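Local coordinates for sensor protein (Geobacter sulfurreducens, PDB 3H7M) that forms the extracytoplasmic, solute-binding-protein-like sensor domain of a membrane-bound histidine kinase that probably phosphorylates itself on histidine using ATP, at residues A[63-67]-A[85-89]; A[37-41]-A[192-196]; A[8-13]-A[203-208]; A[78-83]-A[125-130]; A[20-24]-A[167-172]. One frame throughout, in Å; residues are numbered along the deposited sequence.

Contact 1 of 5, residues A[63-67]-A[85-89]. With NA (sodium ion), chain B.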
# COMPACT_ATOMS: atom_id res chain seq x y z
N PHE A 63 11.36 3.35 -0.83
CA PHE A 63 11.59 4.31 0.24
C PHE A 63 12.96 4.91 -0.03
O PHE A 63 13.15 6.13 0.02
CB PHE A 63 11.61 3.61 1.59
CG PHE A 63 11.47 4.55 2.75
CD1 PHE A 63 10.29 5.24 2.97
CD2 PHE A 63 12.54 4.76 3.62
CE1 PHE A 63 10.16 6.13 4.04
CE2 PHE A 63 12.43 5.65 4.70
CZ PHE A 63 11.24 6.33 4.91
N SER A 64 13.91 4.04 -0.34
CA SER A 64 15.26 4.48 -0.62
C SER A 64 15.23 5.47 -1.78
O SER A 64 15.66 6.61 -1.64
CB SER A 64 16.14 3.28 -0.97
OG SER A 64 17.49 3.68 -1.15
N ALA A 65 14.71 5.02 -2.92
CA ALA A 65 14.63 5.84 -4.13
C ALA A 65 13.99 7.22 -3.93
O ALA A 65 14.24 8.13 -4.71
CB ALA A 65 13.92 5.07 -5.22
N LEU A 66 13.14 7.36 -2.92
CA LEU A 66 12.53 8.66 -2.66
C LEU A 66 13.67 9.54 -2.12
O LEU A 66 14.00 10.57 -2.70
CB LEU A 66 11.42 8.57 -1.61
CG LEU A 66 10.23 9.55 -1.71
CD1 LEU A 66 9.67 9.78 -0.32
CD2 LEU A 66 10.62 10.87 -2.32
N LYS A 67 14.27 9.12 -1.01
CA LYS A 67 15.38 9.87 -0.42
C LYS A 67 16.52 9.99 -1.44
O LYS A 67 17.15 11.04 -1.58
CB LYS A 67 15.87 9.16 0.85
CG LYS A 67 14.92 9.31 2.03
CD LYS A 67 15.00 8.13 3.01
CE LYS A 67 16.32 8.06 3.76
NZ LYS A 67 16.40 6.84 4.62
N ARG A 85 9.73 10.79 10.24
CA ARG A 85 11.06 11.31 10.57
C ARG A 85 12.03 11.40 9.40
O ARG A 85 13.16 11.85 9.57
CB ARG A 85 11.71 10.45 11.66
CG ARG A 85 11.42 10.91 13.08
CD ARG A 85 12.41 10.31 14.07
NE ARG A 85 11.99 9.00 14.58
CZ ARG A 85 10.92 8.82 15.35
NH1 ARG A 85 10.17 9.86 15.71
NH2 ARG A 85 10.61 7.61 15.78
N GLN A 86 11.60 10.98 8.21
CA GLN A 86 12.50 11.02 7.06
C GLN A 86 11.87 11.48 5.76
O GLN A 86 12.58 11.73 4.78
CB GLN A 86 13.13 9.65 6.84
CG GLN A 86 13.73 9.05 8.08
CD GLN A 86 14.69 7.94 7.74
OE1 GLN A 86 14.31 6.98 7.06
NE2 GLN A 86 15.93 8.06 8.19
N ILE A 87 10.55 11.56 5.73
CA ILE A 87 9.83 12.00 4.54
C ILE A 87 8.59 12.73 5.00
O ILE A 87 8.15 12.57 6.14
CB ILE A 87 9.42 10.82 3.65
CG1 ILE A 87 8.41 9.93 4.39
CG2 ILE A 87 10.65 10.00 3.26
CD1 ILE A 87 7.91 8.74 3.56
N ASP A 88 8.02 13.55 4.13
CA ASP A 88 6.84 14.28 4.54
C ASP A 88 5.63 13.69 3.84
O ASP A 88 5.68 13.38 2.65
CB ASP A 88 6.99 15.77 4.21
CG ASP A 88 8.28 16.36 4.78
OD1 ASP A 88 8.77 15.85 5.81
OD2 ASP A 88 8.81 17.34 4.21
N PHE A 89 4.57 13.50 4.61
CA PHE A 89 3.34 12.93 4.09
C PHE A 89 2.31 14.00 3.88
O PHE A 89 2.23 14.96 4.66
CB PHE A 89 2.74 11.92 5.06
CG PHE A 89 3.58 10.70 5.26
CD1 PHE A 89 4.83 10.79 5.86
CD2 PHE A 89 3.11 9.44 4.86
CE1 PHE A 89 5.62 9.65 6.06
CE2 PHE A 89 3.89 8.30 5.06
CZ PHE A 89 5.15 8.40 5.66
NA NA B . 7.97 14.86 8.14
O HOH W 1 9.78 15.93 10.26
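Phe63 and Leu66, one turn apart on the end of helix 62-67, pack against Ile87 at the start of strand 87-103. This is the tight, apolar part of the contact. CE1 of Phe63 lies 3.5 Å from CD1 of Ile87. CD1 of Leu66 meets the other branch, at 3.7 Å from CG2 of Ile87. CD1 of Ile87 thus meets Phe63 alone, while CG2 sits between Leu66 and Phe63. The first torsion of Ile87 allows this: CG1 sits between the backbone N and the carbonyl carbon (chi1 65°), and CG2 is turned toward the helix.

The outer side is polar and looser. Lys67 is exposed, and its chain bends at chi3 (69°). NZ of Lys67 donates a hydrogen bond of 3.2 Å to OE1 of Gln86. The ammonium approaches from above the carbonyl plane, well off the lone pairs. OE1 of Gln86 also lies in the ring plane of Phe63, at its edge, 3.3 Å from CE2. The amide and the ring are nearly coplanar there.

Asp88 points away from the helix. OD1 of Asp88 binds the sodium ion at 2.7 Å, and a water sits 3.0 Å from the ion. Ala84, through its backbone O, and Gln199, through OE1, complete the protein part of the site. From strand 73-78, Leu74 touches Leu66 and Ile77 touches Ile87.

Contact 2 of 5, residues A[37-41]-A[192-196]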
# COMPACT_ATOMS: atom_id res chain seq x y z
N ASN A 37 -4.27 4.46 -7.03
CA ASN A 37 -3.22 5.46 -6.85
C ASN A 37 -2.90 6.16 -8.16
O ASN A 37 -2.84 7.39 -8.23
CB ASN A 37 -1.93 4.82 -6.29
CG ASN A 37 -2.12 4.21 -4.88
OD1 ASN A 37 -3.18 4.30 -4.27
ND2 ASN A 37 -1.06 3.61 -4.36
N VAL A 38 -2.72 5.36 -9.20
CA VAL A 38 -2.38 5.84 -10.54
C VAL A 38 -3.44 6.80 -11.08
O VAL A 38 -3.15 7.90 -11.55
CB VAL A 38 -2.21 4.61 -11.47
CG1 VAL A 38 -2.08 5.01 -12.93
CG2 VAL A 38 -0.94 3.86 -11.05
N GLU A 39 -4.68 6.39 -10.99
CA GLU A 39 -5.77 7.20 -11.45
C GLU A 39 -5.81 8.51 -10.64
O GLU A 39 -6.05 9.60 -11.18
CB GLU A 39 -7.05 6.41 -11.25
CG GLU A 39 -8.09 6.66 -12.29
CD GLU A 39 -9.04 5.50 -12.43
OE1 GLU A 39 -8.52 4.36 -12.55
OE2 GLU A 39 -10.27 5.74 -12.44
N LEU A 40 -5.58 8.39 -9.34
CA LEU A 40 -5.57 9.54 -8.46
C LEU A 40 -4.44 10.50 -8.86
O LEU A 40 -4.64 11.70 -9.04
CB LEU A 40 -5.38 9.06 -7.02
CG LEU A 40 -6.30 9.68 -5.98
CD1 LEU A 40 -7.74 9.70 -6.49
CD2 LEU A 40 -6.20 8.87 -4.69
N THR A 41 -3.25 9.95 -9.01
CA THR A 41 -2.11 10.73 -9.42
C THR A 41 -2.32 11.38 -10.78
O THR A 41 -2.00 12.54 -10.97
CB THR A 41 -0.88 9.87 -9.48
OG1 THR A 41 -0.54 9.47 -8.16
CG2 THR A 41 0.29 10.66 -10.11
N ARG A 192 -3.09 5.18 7.59
CA ARG A 192 -3.38 6.39 6.82
C ARG A 192 -2.42 6.28 5.65
O ARG A 192 -1.21 6.30 5.84
CB ARG A 192 -3.09 7.64 7.65
CG ARG A 192 -3.70 7.59 9.05
CD ARG A 192 -3.65 8.96 9.72
NE ARG A 192 -4.82 9.77 9.38
CZ ARG A 192 -4.83 11.09 9.42
NH1 ARG A 192 -3.74 11.75 9.78
NH2 ARG A 192 -5.94 11.76 9.09
N TYR A 193 -2.97 6.15 4.45
CA TYR A 193 -2.19 5.92 3.22
C TYR A 193 -2.29 7.08 2.21
O TYR A 193 -3.39 7.53 1.86
CB TYR A 193 -2.72 4.61 2.62
CG TYR A 193 -2.00 4.00 1.45
CD1 TYR A 193 -0.91 3.13 1.65
CD2 TYR A 193 -2.47 4.20 0.15
CE1 TYR A 193 -0.33 2.47 0.56
CE2 TYR A 193 -1.90 3.53 -0.95
CZ TYR A 193 -0.83 2.67 -0.74
OH TYR A 193 -0.26 2.06 -1.83
N GLY A 194 -1.15 7.56 1.72
CA GLY A 194 -1.21 8.67 0.78
C GLY A 194 0.10 9.02 0.13
O GLY A 194 1.02 8.21 0.10
N TYR A 195 0.20 10.23 -0.42
CA TYR A 195 1.46 10.59 -1.05
C TYR A 195 2.49 10.97 -0.01
O TYR A 195 2.16 11.25 1.15
CB TYR A 195 1.29 11.76 -2.02
CG TYR A 195 0.35 11.49 -3.16
CD1 TYR A 195 -1.03 11.62 -2.99
CD2 TYR A 195 0.83 11.07 -4.40
CE1 TYR A 195 -1.90 11.35 -4.02
CE2 TYR A 195 -0.04 10.80 -5.44
CZ TYR A 195 -1.40 10.94 -5.24
OH TYR A 195 -2.27 10.63 -6.27
N ALA A 196 3.75 10.96 -0.44
CA ALA A 196 4.88 11.32 0.39
C ALA A 196 6.03 11.76 -0.52
O ALA A 196 6.21 11.22 -1.62
CB ALA A 196 5.28 10.15 1.24
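Helix 36-48 passes strand 181-198 at 47° between the two short segments, with their axes 10.7 Å apart at the closest. The helix packs on the central mixed sheet of the domain, and buried tyrosine hydroxyls bridge the gap. Two tyrosines on the strand span it, and each brings its hydroxyl to the helix.

Tyr193 meets Asn37. The amide ND2 of Asn37 donates to OH of Tyr193 over 3.1 Å, with an N-H...O angle of 151°. The hydroxyl lies in the amide plane, and the bond is somewhat bent. OD1 of Asn37 comes alongside the same ring edge, 3.6 Å from CE2 of Tyr193.

Tyr195 reaches the next turn. With CG beside its backbone N (chi1 -61°), the ring extends to the helix. OH of Tyr195 donates to OG1 of Thr41 at 2.8 Å. OG1 lies at the ring edge, in its plane. CB of Leu40 packs 3.6 Å from OH of Tyr195. All five touching residues are buried, and these bonds satisfy polar groups inside the protein.

ND2 of Asn37 is also hydrogen-bonded to Glu25, and OG1 of Thr41 to Gln75 of strand 73-78. Around the contact, Tyr195 stacks on Phe208 of helix 202-218, Tyr193 meets the ring of Tyr24, His93 of strand 87-103 touches Asn37 and Leu40, and Phe54 of strand 52-57 touches Thr41.

Contact 3 of 5, residues A[8-13]-A[203-208]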
# COMPACT_ATOMS: atom_id res chain seq x y z
N ASP A 8 10.80 24.35 -13.95
CA ASP A 8 10.86 23.85 -12.58
C ASP A 8 9.52 23.21 -12.25
O ASP A 8 9.48 22.13 -11.67
CB ASP A 8 11.14 24.99 -11.59
CG ASP A 8 11.41 24.48 -10.18
OD1 ASP A 8 12.45 23.83 -9.96
OD2 ASP A 8 10.57 24.72 -9.29
N ARG A 9 8.44 23.89 -12.63
CA ARG A 9 7.09 23.37 -12.40
C ARG A 9 6.72 22.47 -13.56
O ARG A 9 5.78 21.68 -13.49
CB ARG A 9 6.06 24.50 -12.32
CG ARG A 9 6.63 25.91 -12.30
CD ARG A 9 7.26 26.26 -10.96
NE ARG A 9 7.70 27.65 -10.91
CZ ARG A 9 8.16 28.25 -9.82
NH1 ARG A 9 8.26 27.58 -8.68
NH2 ARG A 9 8.54 29.52 -9.87
N HIS A 10 7.48 22.59 -14.65
CA HIS A 10 7.22 21.80 -15.84
C HIS A 10 8.20 20.65 -15.92
O HIS A 10 8.17 19.85 -16.86
CB HIS A 10 7.30 22.70 -17.06
CG HIS A 10 6.30 23.81 -17.04
ND1 HIS A 10 4.96 23.61 -17.31
CD2 HIS A 10 6.42 25.12 -16.72
CE1 HIS A 10 4.30 24.75 -17.14
NE2 HIS A 10 5.17 25.68 -16.79
N ARG A 11 9.05 20.56 -14.90
CA ARG A 11 10.02 19.48 -14.78
C ARG A 11 9.26 18.20 -14.44
O ARG A 11 8.70 18.08 -13.35
CB ARG A 11 11.01 19.79 -13.65
CG ARG A 11 11.98 18.65 -13.35
CD ARG A 11 12.94 19.00 -12.22
NE ARG A 11 14.04 18.04 -12.13
CZ ARG A 11 14.93 17.82 -13.10
NH1 ARG A 11 14.85 18.49 -14.24
NH2 ARG A 11 15.89 16.92 -12.92
N THR A 12 9.23 17.25 -15.36
CA THR A 12 8.53 15.99 -15.13
C THR A 12 8.70 15.44 -13.72
O THR A 12 9.82 15.27 -13.23
CB THR A 12 9.00 14.89 -16.10
OG1 THR A 12 8.44 15.12 -17.40
CG2 THR A 12 8.59 13.50 -15.59
N ILE A 13 7.57 15.18 -13.05
CA ILE A 13 7.62 14.61 -11.71
C ILE A 13 7.62 13.09 -11.86
O ILE A 13 6.77 12.52 -12.57
CB ILE A 13 6.41 15.02 -10.86
CG1 ILE A 13 6.50 16.50 -10.50
CG2 ILE A 13 6.35 14.20 -9.59
CD1 ILE A 13 6.25 17.40 -11.68
N GLU A 203 7.33 22.24 -1.38
CA GLU A 203 6.74 22.67 -2.64
C GLU A 203 5.92 21.51 -3.19
O GLU A 203 4.68 21.57 -3.26
CB GLU A 203 7.84 23.06 -3.62
CG GLU A 203 7.53 24.31 -4.44
CD GLU A 203 6.58 24.05 -5.58
OE1 GLU A 203 5.45 23.59 -5.33
OE2 GLU A 203 6.97 24.32 -6.75
N LEU A 204 6.62 20.45 -3.57
CA LEU A 204 5.99 19.26 -4.12
C LEU A 204 4.90 18.81 -3.15
O LEU A 204 3.78 18.52 -3.55
CB LEU A 204 7.03 18.17 -4.28
CG LEU A 204 6.79 17.16 -5.40
CD1 LEU A 204 6.51 17.89 -6.70
CD2 LEU A 204 8.03 16.27 -5.51
N LEU A 205 5.23 18.77 -1.87
CA LEU A 205 4.25 18.37 -0.89
C LEU A 205 2.94 19.12 -1.07
O LEU A 205 1.87 18.52 -1.13
CB LEU A 205 4.76 18.62 0.52
CG LEU A 205 3.74 18.18 1.58
CD1 LEU A 205 3.97 16.73 1.95
CD2 LEU A 205 3.84 19.04 2.82
N ALA A 206 3.02 20.44 -1.15
CA ALA A 206 1.83 21.29 -1.27
C ALA A 206 1.16 21.16 -2.62
O ALA A 206 -0.05 21.36 -2.76
CB ALA A 206 2.22 22.76 -1.01
N ARG A 207 1.96 20.84 -3.61
CA ARG A 207 1.46 20.68 -4.95
C ARG A 207 0.46 19.51 -4.91
O ARG A 207 -0.67 19.61 -5.39
CB ARG A 207 2.65 20.38 -5.86
CG ARG A 207 2.43 20.67 -7.32
CD ARG A 207 2.85 22.07 -7.73
NE ARG A 207 2.95 22.14 -9.19
CZ ARG A 207 3.94 21.62 -9.91
NH1 ARG A 207 4.95 20.99 -9.30
NH2 ARG A 207 3.92 21.70 -11.24
N PHE A 208 0.88 18.41 -4.29
CA PHE A 208 0.01 17.23 -4.19
C PHE A 208 -1.15 17.39 -3.24
O PHE A 208 -2.28 16.98 -3.56
CB PHE A 208 0.84 16.00 -3.83
CG PHE A 208 1.52 15.38 -5.03
CD1 PHE A 208 0.83 14.50 -5.86
CD2 PHE A 208 2.80 15.77 -5.40
CE1 PHE A 208 1.40 14.02 -7.04
CE2 PHE A 208 3.38 15.29 -6.58
CZ PHE A 208 2.68 14.42 -7.40
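Asp8 and Arg9 bring charge close to Glu203, at the edge of the contact. OD2 of Asp8 is 4.4 Å from OE2 of Glu203, two like charges near each other. NH1 of Arg9 lies near both carboxylates. It forms a long ion pair with its neighbour Asp8, in which no N-H points at the oxygen. NH1 of Arg9 stays 4.0 Å from OE2 of Glu203, beyond a salt bridge.

The one direct hydrogen bond across uses the backbone of Arg9. The carbonyl O of Arg9 accepts from NH2 of Arg207 over 2.9 Å, in the carbonyl plane and on a lone pair. The bond is bent, with an N-H...O angle of 140°. Arg207 gets there with a bend at chi2 (92°).

Farther along, Ile13 opens strand 13-18 and turns to the helix. CG1 of Ile13 packs 4.0 Å from CD1 of Leu204, the two side chains sliding past each other in opposite directions. CG2 of Ile13 meets the edge of the Phe208 ring, 4.3 Å from CZ. Met50 and Val73 also touch Phe208.

The chemistry therefore changes along the segment. Arg9 probably offsets the nearby Asp8 and Glu203 charges through a loose, undirected attraction. One directed bond at O of Arg9 and apolar packing at Ile13 tie the segment to helix 202-218.

Contact 4 of 5, residues A[78-83]-A[125-130]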
# COMPACT_ATOMS: atom_id res chain seq x y z
N SER A 78 1.88 4.25 3.69
CA SER A 78 1.26 4.35 5.00
C SER A 78 2.09 5.22 5.93
O SER A 78 3.32 5.16 5.93
CB SER A 78 1.09 2.95 5.60
OG SER A 78 0.00 2.26 5.00
N TRP A 79 1.41 6.02 6.73
CA TRP A 79 2.08 6.90 7.68
C TRP A 79 2.51 6.15 8.94
O TRP A 79 1.86 5.18 9.36
CB TRP A 79 1.13 8.03 8.10
CG TRP A 79 1.78 9.01 9.04
CD1 TRP A 79 2.55 10.09 8.71
CD2 TRP A 79 1.79 8.94 10.47
NE1 TRP A 79 3.05 10.69 9.84
CE2 TRP A 79 2.60 10.01 10.94
CE3 TRP A 79 1.21 8.08 11.40
CZ2 TRP A 79 2.82 10.23 12.29
CZ3 TRP A 79 1.43 8.30 12.75
CH2 TRP A 79 2.24 9.37 13.18
N SER A 80 3.62 6.61 9.53
CA SER A 80 4.16 6.08 10.79
C SER A 80 5.19 7.06 11.32
O SER A 80 5.81 7.80 10.55
CB SER A 80 4.84 4.72 10.62
OG SER A 80 6.23 4.88 10.43
N GLU A 81 5.38 7.05 12.63
CA GLU A 81 6.34 7.94 13.27
C GLU A 81 7.74 7.78 12.73
O GLU A 81 8.36 8.76 12.31
CB GLU A 81 6.34 7.72 14.78
CG GLU A 81 5.45 8.69 15.53
CD GLU A 81 5.79 10.13 15.21
OE1 GLU A 81 6.98 10.42 14.94
OE2 GLU A 81 4.87 10.99 15.23
N LYS A 82 8.25 6.55 12.73
CA LYS A 82 9.59 6.29 12.21
C LYS A 82 9.69 6.81 10.79
O LYS A 82 10.74 7.27 10.34
CB LYS A 82 9.89 4.79 12.21
CG LYS A 82 10.92 4.32 13.23
CD LYS A 82 11.28 2.85 13.01
CE LYS A 82 12.08 2.26 14.18
NZ LYS A 82 13.42 2.89 14.41
N ARG A 83 8.57 6.71 10.07
CA ARG A 83 8.51 7.12 8.69
C ARG A 83 8.46 8.63 8.51
O ARG A 83 9.16 9.17 7.66
CB ARG A 83 7.30 6.46 8.00
CG ARG A 83 7.48 4.97 7.70
CD ARG A 83 6.27 4.40 6.96
NE ARG A 83 6.44 3.00 6.55
CZ ARG A 83 5.56 2.31 5.82
NH1 ARG A 83 4.42 2.87 5.41
NH2 ARG A 83 5.82 1.05 5.50
N ASP A 125 8.86 -5.60 5.46
CA ASP A 125 9.03 -4.25 6.02
C ASP A 125 7.82 -3.34 5.93
O ASP A 125 7.97 -2.13 5.97
CB ASP A 125 10.23 -3.52 5.38
CG ASP A 125 11.56 -4.14 5.76
OD1 ASP A 125 11.71 -4.59 6.92
OD2 ASP A 125 12.46 -4.16 4.89
N GLY A 126 6.64 -3.91 5.79
CA GLY A 126 5.45 -3.08 5.74
C GLY A 126 5.10 -2.71 7.17
O GLY A 126 5.71 -3.25 8.10
N ILE A 127 4.12 -1.84 7.35
CA ILE A 127 3.73 -1.42 8.69
C ILE A 127 3.53 -2.61 9.64
O ILE A 127 3.81 -2.50 10.84
CB ILE A 127 2.43 -0.54 8.64
CG1 ILE A 127 2.73 0.90 9.06
CG2 ILE A 127 1.39 -1.04 9.62
CD1 ILE A 127 3.87 1.56 8.35
N MET A 128 3.06 -3.74 9.13
CA MET A 128 2.82 -4.87 10.01
C MET A 128 4.08 -5.65 10.35
O MET A 128 4.15 -6.32 11.38
CB MET A 128 1.78 -5.80 9.41
CG MET A 128 0.37 -5.26 9.56
SD MET A 128 -0.20 -5.19 11.29
CE MET A 128 0.36 -6.78 11.86
N HIS A 129 5.07 -5.56 9.49
CA HIS A 129 6.31 -6.24 9.75
C HIS A 129 6.84 -5.52 11.00
O HIS A 129 6.92 -6.11 12.09
CB HIS A 129 7.26 -6.08 8.56
CG HIS A 129 8.59 -6.73 8.76
ND1 HIS A 129 9.64 -6.59 7.86
CD2 HIS A 129 9.06 -7.51 9.77
CE1 HIS A 129 10.69 -7.26 8.31
NE2 HIS A 129 10.36 -7.83 9.46
N GLU A 130 7.17 -4.24 10.83
CA GLU A 130 7.66 -3.43 11.94
C GLU A 130 6.79 -3.63 13.18
O GLU A 130 7.30 -3.89 14.27
CB GLU A 130 7.65 -1.95 11.56
CG GLU A 130 8.61 -1.56 10.45
CD GLU A 130 8.37 -0.14 9.96
OE1 GLU A 130 8.17 0.76 10.80
OE2 GLU A 130 8.38 0.07 8.72
O HOH W 2 9.35 1.73 7.05
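Arg83 carries this contact between the two lobes of the periplasmic-binding-protein fold. It joins helix 81-84 of the first lobe to the start of helix 127-133 of the second, across the cleft where relatives hold their ligand. From CB the chain goes on to CG, which lies beside the backbone N (chi1 -74°), and then runs extended as far as NE. CD of Arg83 is the first atom to reach across, at 4.0 Å from CD1 of Ile127. NE of Arg83 meets a water at 3.2 Å in the guanidinium plane. That water donates to OE2 of Glu130 over 2.5 Å. NE of Arg83 itself stays 4.1 Å from OE2 of Glu130, so water bridges the two charges in place of a direct salt bridge. Ile127 lies against the guanidinium, but the exact spacing is doubtful. At the tip, NH1 of Arg83 turns back and donates to O of Ser78 over 2.6 Å, at 158°. NH2 of Arg83 has O of Asp125 at its edge, 3.9 Å away.

CD1 of Ile127 also rests 4.0 Å from CB of Ser80. Ser80 is the N-cap, and its OG holds the first turn, from which Arg83 projects. Trp59 packs on Arg83 from a loop.

One bond to O of Ser78 and one to the water, both near the guanidinium plane, help fix its rotation. The attraction to Glu130 is probably softened by the intervening water.

Contact 5 of 5, residues A[20-24]-A[167-172]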
# COMPACT_ATOMS: atom_id res chain seq x y z
N ASP A 20 3.58 -4.22 -7.50
CA ASP A 20 2.65 -5.29 -7.11
C ASP A 20 1.80 -5.03 -5.86
O ASP A 20 1.89 -5.77 -4.87
CB ASP A 20 3.43 -6.58 -6.87
CG ASP A 20 3.87 -7.24 -8.15
OD1 ASP A 20 2.99 -7.58 -8.97
OD2 ASP A 20 5.09 -7.42 -8.34
N TYR A 21 0.95 -4.00 -5.90
CA TYR A 21 0.10 -3.70 -4.75
C TYR A 21 -1.33 -3.35 -5.20
O TYR A 21 -1.83 -2.27 -4.92
CB TYR A 21 0.70 -2.52 -3.96
CG TYR A 21 0.44 -2.57 -2.46
CD1 TYR A 21 1.10 -3.51 -1.66
CD2 TYR A 21 -0.50 -1.72 -1.85
CE1 TYR A 21 0.84 -3.61 -0.30
CE2 TYR A 21 -0.78 -1.82 -0.49
CZ TYR A 21 -0.10 -2.77 0.29
OH TYR A 21 -0.35 -2.92 1.64
N PRO A 22 -2.00 -4.27 -5.91
CA PRO A 22 -3.37 -4.00 -6.37
C PRO A 22 -4.34 -4.04 -5.22
O PRO A 22 -4.14 -4.73 -4.24
CB PRO A 22 -3.62 -5.13 -7.36
CG PRO A 22 -2.85 -6.26 -6.76
CD PRO A 22 -1.54 -5.57 -6.43
N PRO A 23 -5.43 -3.29 -5.33
CA PRO A 23 -5.83 -2.43 -6.43
C PRO A 23 -5.30 -1.00 -6.33
O PRO A 23 -5.72 -0.15 -7.11
CB PRO A 23 -7.33 -2.45 -6.32
CG PRO A 23 -7.51 -2.36 -4.85
CD PRO A 23 -6.52 -3.38 -4.34
N TYR A 24 -4.39 -0.73 -5.40
CA TYR A 24 -3.86 0.62 -5.24
C TYR A 24 -2.93 1.02 -6.36
O TYR A 24 -3.08 2.09 -6.95
CB TYR A 24 -3.16 0.78 -3.90
CG TYR A 24 -4.10 0.57 -2.74
CD1 TYR A 24 -5.27 1.31 -2.63
CD2 TYR A 24 -3.87 -0.42 -1.79
CE1 TYR A 24 -6.19 1.06 -1.60
CE2 TYR A 24 -4.78 -0.68 -0.77
CZ TYR A 24 -5.93 0.07 -0.68
OH TYR A 24 -6.82 -0.18 0.34
N VAL A 167 -7.96 -5.23 1.62
CA VAL A 167 -8.40 -5.08 0.25
C VAL A 167 -7.46 -5.75 -0.73
O VAL A 167 -7.87 -6.55 -1.56
CB VAL A 167 -8.65 -3.60 -0.05
CG1 VAL A 167 -8.91 -3.38 -1.54
CG2 VAL A 167 -9.87 -3.16 0.77
N PRO A 168 -6.19 -5.43 -0.65
CA PRO A 168 -5.28 -6.10 -1.59
C PRO A 168 -5.43 -7.63 -1.43
O PRO A 168 -5.33 -8.39 -2.40
CB PRO A 168 -3.92 -5.61 -1.14
CG PRO A 168 -4.25 -4.15 -0.70
CD PRO A 168 -5.52 -4.34 0.09
N GLY A 169 -5.68 -8.06 -0.20
CA GLY A 169 -5.83 -9.46 0.10
C GLY A 169 -6.94 -10.06 -0.72
O GLY A 169 -6.73 -11.04 -1.43
N MET A 170 -8.12 -9.48 -0.62
CA MET A 170 -9.25 -9.95 -1.38
C MET A 170 -8.97 -9.88 -2.88
O MET A 170 -9.26 -10.82 -3.60
CB MET A 170 -10.48 -9.13 -1.03
CG MET A 170 -10.80 -9.16 0.47
SD MET A 170 -10.62 -10.85 1.17
CE MET A 170 -12.17 -11.60 0.70
N TYR A 171 -8.40 -8.78 -3.35
CA TYR A 171 -8.13 -8.69 -4.78
C TYR A 171 -7.18 -9.77 -5.21
O TYR A 171 -7.31 -10.33 -6.29
CB TYR A 171 -7.54 -7.34 -5.17
CG TYR A 171 -8.60 -6.29 -5.36
CD1 TYR A 171 -9.23 -5.69 -4.26
CD2 TYR A 171 -9.01 -5.90 -6.64
CE1 TYR A 171 -10.24 -4.73 -4.43
CE2 TYR A 171 -10.02 -4.94 -6.82
CZ TYR A 171 -10.63 -4.36 -5.71
OH TYR A 171 -11.61 -3.42 -5.89
N ILE A 172 -6.20 -10.05 -4.36
CA ILE A 172 -5.22 -11.05 -4.69
C ILE A 172 -5.82 -12.46 -4.68
O ILE A 172 -5.48 -13.29 -5.51
CB ILE A 172 -4.04 -10.98 -3.72
CG1 ILE A 172 -3.21 -9.73 -4.02
CG2 ILE A 172 -3.18 -12.20 -3.86
CD1 ILE A 172 -2.19 -9.38 -2.94
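This is an apolar contact of prolines and aromatic rings in a domain of the periplasmic-binding-protein fold. It joins the Pro22-Pro23 turn after strand 20-21 to the first turns of helix 166-175. The turn belongs to the first lobe and the helix to the second, so the contact packs the two lobes together. The backbones come close, with CA of Pro22 and CA of Pro168 5.6 Å apart.

Pro23 lies at the centre. The peptide bond before it is cis, and its ring is directed at the helix. CG of Pro23 sits over the face of the Tyr171 ring, 3.7 Å from the centroid and 13° off the normal. This is a CH-pi contact near the middle of the ring. Tyr171 presents that face with CG beside its backbone N (chi1 -82°). Its OH is hydrogen-bonded to the backbone O of Leu229. CD of Pro23 also packs 3.7 Å from CG1 of Val167, so the pyrrolidine ring is flanked by a valine and a tyrosine one turn apart.

Tyr24 and Tyr21 both approach CG of Pro168. CE2 of Tyr24 is 3.5 Å from CG of Pro168, and CE2 of Tyr21 is 4.2 Å from the same atom. Both approaches are oblique. OH of Tyr24 comes 3.9 Å from CB of Val167. Beyond the pair, Tyr24 meets Tyr193 of the central sheet, and Ile172 packs on helix 147-155.

The polar element of the interface is weak. O of Pro22 faces the helix backbone in a CA-H...O contact, 3.2 Å from CA of Pro168 with an angle of 127° at the hydrogen.

Contact 2 is fully buried, and two tyrosine hydroxyls of the strand bond to Asn37 and Thr41 of the helix. Contacts 1, 3 and 5 are partly buried, and contact 4 is a surface contact that relies on water and charge. Contacts 4 and 5 both join the two lobes. Contacts 1 and 2 reach neighbouring strands of one sheet, 87-103 and 181-198, and touch mainly at Ala196. Contact 3 meets contact 2 at Phe208. Contact 5 meets it through Tyr24, whose O lies 2.7 Å from N of Asn37, a probable hydrogen bond. Contacts 1 and 3 pair an apolar inner part with a polar rim, whereas contact 5 is almost wholly apolar. Contacts 3 and 5 are the farthest apart, with centres about 28 Å from each other.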